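Long-range contacts in PKS (Streptomyces albus, PDB 4OQJ), which probably acts as a ketosynthase of oxazolomycin biosynthesis, joining acyl units by decarboxylative condensation in a modular polyketide synthase: residues G133-V138 and P185-N190; S194-A199 and A217-I222. One frame throughout, in Å; residues are numbered along the deposited sequence.

Both contacts lie in the N-terminal part of the thiolase-fold ketosynthase, with centres about 9 Å apart. Interaction 1 closes before interaction 2 opens along the chain. It pairs strand 132-138 with strand 186-190, the outermost strand on this side of the mixed sheet within the chain. The chain then enters helix 195-209 and returns in strand 214-221, the other neighbour of strand 132-138. Interaction 2 packs that helix on that strand. Together they describe a beta-alpha-beta crossover that spans the middle strand. Both contacts touch the second subunit, so this corner of the sheet serves the core and the dimer interface.

Interaction 1: G133-V138 and P185-N190; sequences GVYAGV and PSVSTN
Y135 lies alongside V187, and its ring touches T189 at one edge and P185 at the hydroxyl end. Its CG is anti to the carbonyl carbon (chi1 -66°), which starts the ring off beside V187. From CB outward, the first meeting is at CD2 of Y135, which lies 3.8 Å from T189 CG2; this methyl stands at the ring edge, in plane. CE2 of Y135 comes next, 3.7 Å from V187 CB, with the two side chains pointing the same way. CZ of Y135 faces P185 CB at 4.2 Å. The OH of Y135 ends 3.5 Å from P185 CB and bonds S206 OG of helix 195-209.

The backbones form a parallel ladder. V134 N bonds P185 O, and V187 N bonds V134 O at 2.8 Å. A136 N bonds V187 O. T189 N bonds A136 O at 2.9 Å, with the donor 43° above the carbonyl plane. The other face carries V134, A136, S186 and S188. There V134 CG1 packs tightly, 3.5 Å from S186 CB.

At the C-terminal end, N190 ND2 makes a weak bond to V138 O at 3.0 Å, and a water joins V138 N to N190 OD1. ND2 also bonds D170 of the second subunit, and V138 O also accepts from K169 NZ. S188 and N190 pair with an antiparallel strand of that subunit, so the sheet continues through the dimer, as in other thiolase-fold enzymes.

Four backbone bonds thus fix the register and side chains add apolar contact, but no bond repays the burial of T189 OG1.

Interaction 2: S194-A199 and A217-I222; sequences STSLVA and AGAAHI
A199 and A217 meet methyl to methyl where helix 195-209 packs on strand 214-221, in a beta-alpha-beta unit of the thiolase fold. The short helix and strand segments run nearly antiparallel, at 161°. Their axes approach to 7.0 Å, a close fit that suits the small residues on both sides.

Methyl contacts join the two. A217 and A219 are alternate residues of the strand, and both direct CB toward the helix. CB of A199 lies 4.3 Å from CB of A217. One turn earlier, CG2 of T195 lies 4.3 Å from CB of A219.

Backbone oxygens also meet methyl carbons. A199 O lies 3.9 Å from A217 CB. Between the two strand alanines, G218 O lies 4.3 Å from A199 CB.

The two segments share no hydrogen bond; their polar groups bond other partners. T195 OG1 bonds A192 O and T191 N, just before the helix. Within the helix, A199 N bonds T195 O at 2.9 Å. Along the strand, A217 and A219 pair with strand 259-267, and G218 and A220 with strand 132-138.

In ketosynthases the nucleophilic cysteine sits at the start of the corresponding helix. This contact therefore probably lies close to the active site.

The remaining contact is mixed. S196 OG stands beside its own backbone N (chi1 -73°) and bonds T374 O, while the same oxygen touches A219 CB at 3.5 Å.

Interaction 1: G133-V138 and P185-N190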
# COMPACT_ATOMS: atom_id res chain seq x y z
N GLY A 133 3.44 -7.72 -10.08
CA GLY A 133 3.37 -6.57 -9.20
C GLY A 133 4.46 -6.59 -8.15
O GLY A 133 5.16 -7.59 -7.98
N VAL A 134 4.63 -5.47 -7.45
CA VAL A 134 5.59 -5.41 -6.37
C VAL A 134 5.14 -4.45 -5.27
O VAL A 134 4.80 -3.27 -5.53
CB VAL A 134 7.02 -5.00 -6.87
CG1 VAL A 134 6.99 -3.73 -7.69
CG2 VAL A 134 8.00 -4.88 -5.70
N TYR A 135 5.13 -4.97 -4.05
CA TYR A 135 4.83 -4.20 -2.84
C TYR A 135 6.04 -4.26 -1.91
O TYR A 135 6.46 -5.32 -1.48
CB TYR A 135 3.58 -4.75 -2.16
CG TYR A 135 2.34 -4.56 -2.99
CD1 TYR A 135 1.97 -5.47 -3.98
CD2 TYR A 135 1.55 -3.43 -2.81
CE1 TYR A 135 0.81 -5.25 -4.75
CE2 TYR A 135 0.43 -3.21 -3.56
CZ TYR A 135 0.06 -4.11 -4.53
OH TYR A 135 -1.08 -3.82 -5.26
N ALA A 136 6.62 -3.11 -1.60
CA ALA A 136 7.86 -3.10 -0.84
C ALA A 136 8.03 -1.82 -0.04
O ALA A 136 7.46 -0.79 -0.40
CB ALA A 136 9.03 -3.28 -1.78
N GLY A 137 8.80 -1.90 1.04
CA GLY A 137 9.07 -0.72 1.86
C GLY A 137 10.51 -0.71 2.31
O GLY A 137 11.12 -1.76 2.44
N VAL A 138 11.07 0.48 2.54
CA VAL A 138 12.38 0.61 3.13
C VAL A 138 12.29 1.44 4.39
O VAL A 138 11.32 2.17 4.62
CB VAL A 138 13.41 1.23 2.16
CG1 VAL A 138 13.60 0.33 0.93
CG2 VAL A 138 12.97 2.62 1.73
N PRO A 185 0.89 -3.63 -10.44
CA PRO A 185 0.97 -2.52 -9.49
C PRO A 185 2.30 -2.53 -8.76
O PRO A 185 2.71 -3.58 -8.26
CB PRO A 185 -0.16 -2.79 -8.50
CG PRO A 185 -0.99 -3.80 -9.12
CD PRO A 185 -0.14 -4.59 -10.05
N SER A 186 2.97 -1.38 -8.71
CA SER A 186 4.24 -1.25 -8.03
C SER A 186 4.11 -0.14 -7.02
O SER A 186 3.98 1.04 -7.37
CB SER A 186 5.35 -1.00 -9.05
OG SER A 186 5.38 -2.08 -10.00
N VAL A 187 4.11 -0.52 -5.75
CA VAL A 187 3.67 0.36 -4.69
C VAL A 187 4.63 0.30 -3.51
O VAL A 187 4.97 -0.79 -3.02
CB VAL A 187 2.24 -0.01 -4.22
CG1 VAL A 187 1.74 0.98 -3.16
CG2 VAL A 187 1.29 -0.03 -5.41
N SER A 188 5.08 1.45 -3.04
CA SER A 188 5.84 1.49 -1.80
C SER A 188 4.86 1.57 -0.63
O SER A 188 3.98 2.43 -0.59
CB SER A 188 6.83 2.65 -1.76
OG SER A 188 7.75 2.50 -2.83
N THR A 189 5.01 0.61 0.27
CA THR A 189 4.10 0.44 1.40
C THR A 189 4.93 0.45 2.68
O THR A 189 5.95 -0.25 2.79
CB THR A 189 3.31 -0.88 1.27
OG1 THR A 189 4.14 -1.97 1.63
CG2 THR A 189 2.84 -1.10 -0.16
N ASN A 190 4.51 1.26 3.64
CA ASN A 190 5.27 1.47 4.85
C ASN A 190 4.37 1.54 6.09
O ASN A 190 3.45 2.36 6.13
CB ASN A 190 6.07 2.77 4.72
CG ASN A 190 7.30 2.61 3.87
OD1 ASN A 190 7.30 2.94 2.67
ND2 ASN A 190 8.36 2.08 4.46
O HOH W 1 9.49 2.48 0.93

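Interaction 2: S194-A199 and A217-I222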
# COMPACT_ATOMS: atom_id res chain seq x y z
N SER A 194 5.99 -3.49 10.97
CA SER A 194 5.12 -4.48 10.33
C SER A 194 5.10 -4.41 8.81
O SER A 194 4.40 -5.21 8.16
CB SER A 194 3.70 -4.34 10.87
OG SER A 194 3.22 -3.02 10.69
N THR A 195 5.87 -3.48 8.24
CA THR A 195 5.90 -3.27 6.80
C THR A 195 5.94 -4.55 5.96
O THR A 195 5.21 -4.68 4.99
CB THR A 195 7.12 -2.39 6.40
OG1 THR A 195 6.94 -1.07 6.93
CG2 THR A 195 7.29 -2.33 4.89
N SER A 196 6.80 -5.49 6.34
CA SER A 196 6.98 -6.71 5.55
C SER A 196 5.71 -7.49 5.33
O SER A 196 5.43 -7.92 4.21
CB SER A 196 8.00 -7.66 6.21
OG SER A 196 9.31 -7.18 6.08
N LEU A 197 4.99 -7.76 6.41
CA LEU A 197 3.78 -8.58 6.30
C LEU A 197 2.60 -7.81 5.74
O LEU A 197 1.74 -8.39 5.10
CB LEU A 197 3.44 -9.18 7.65
CG LEU A 197 4.52 -10.08 8.26
CD1 LEU A 197 3.97 -10.79 9.51
CD2 LEU A 197 5.08 -11.11 7.26
N VAL A 198 2.55 -6.50 5.96
CA VAL A 198 1.56 -5.67 5.27
C VAL A 198 1.79 -5.73 3.75
O VAL A 198 0.84 -5.87 2.99
CB VAL A 198 1.60 -4.21 5.77
CG1 VAL A 198 0.65 -3.32 4.97
CG2 VAL A 198 1.23 -4.16 7.26
N ALA A 199 3.05 -5.68 3.31
CA ALA A 199 3.34 -5.77 1.89
C ALA A 199 2.86 -7.13 1.37
O ALA A 199 2.25 -7.22 0.29
CB ALA A 199 4.82 -5.58 1.61
N ALA A 217 6.83 -9.27 -2.75
CA ALA A 217 6.61 -8.54 -1.51
C ALA A 217 7.90 -8.59 -0.72
O ALA A 217 8.51 -9.65 -0.61
CB ALA A 217 5.45 -9.13 -0.71
N GLY A 218 8.32 -7.46 -0.17
CA GLY A 218 9.58 -7.44 0.54
C GLY A 218 9.88 -6.12 1.20
O GLY A 218 9.08 -5.20 1.18
N ALA A 219 11.06 -6.02 1.80
CA ALA A 219 11.43 -4.85 2.55
C ALA A 219 12.92 -4.85 2.79
O ALA A 219 13.55 -5.91 2.76
CB ALA A 219 10.68 -4.79 3.86
N ALA A 220 13.49 -3.67 3.00
CA ALA A 220 14.92 -3.54 3.34
C ALA A 220 15.06 -2.54 4.46
O ALA A 220 14.39 -1.53 4.46
CB ALA A 220 15.72 -3.06 2.15
N HIS A 221 15.94 -2.82 5.41
CA HIS A 221 16.27 -1.85 6.45
C HIS A 221 17.78 -1.86 6.64
O HIS A 221 18.36 -2.88 7.05
CB HIS A 221 15.60 -2.17 7.78
CG HIS A 221 16.10 -1.33 8.92
ND1 HIS A 221 17.01 -1.79 9.84
CD2 HIS A 221 15.83 -0.05 9.27
CE1 HIS A 221 17.28 -0.84 10.71
NE2 HIS A 221 16.57 0.23 10.39
N ILE A 222 18.42 -0.76 6.30
CA ILE A 222 19.88 -0.66 6.44
C ILE A 222 20.24 0.69 6.97
O ILE A 222 19.97 1.71 6.34
CB ILE A 222 20.61 -0.87 5.11
CG1 ILE A 222 20.20 -2.19 4.47
CG2 ILE A 222 22.11 -0.85 5.35
CD1 ILE A 222 20.65 -2.33 3.05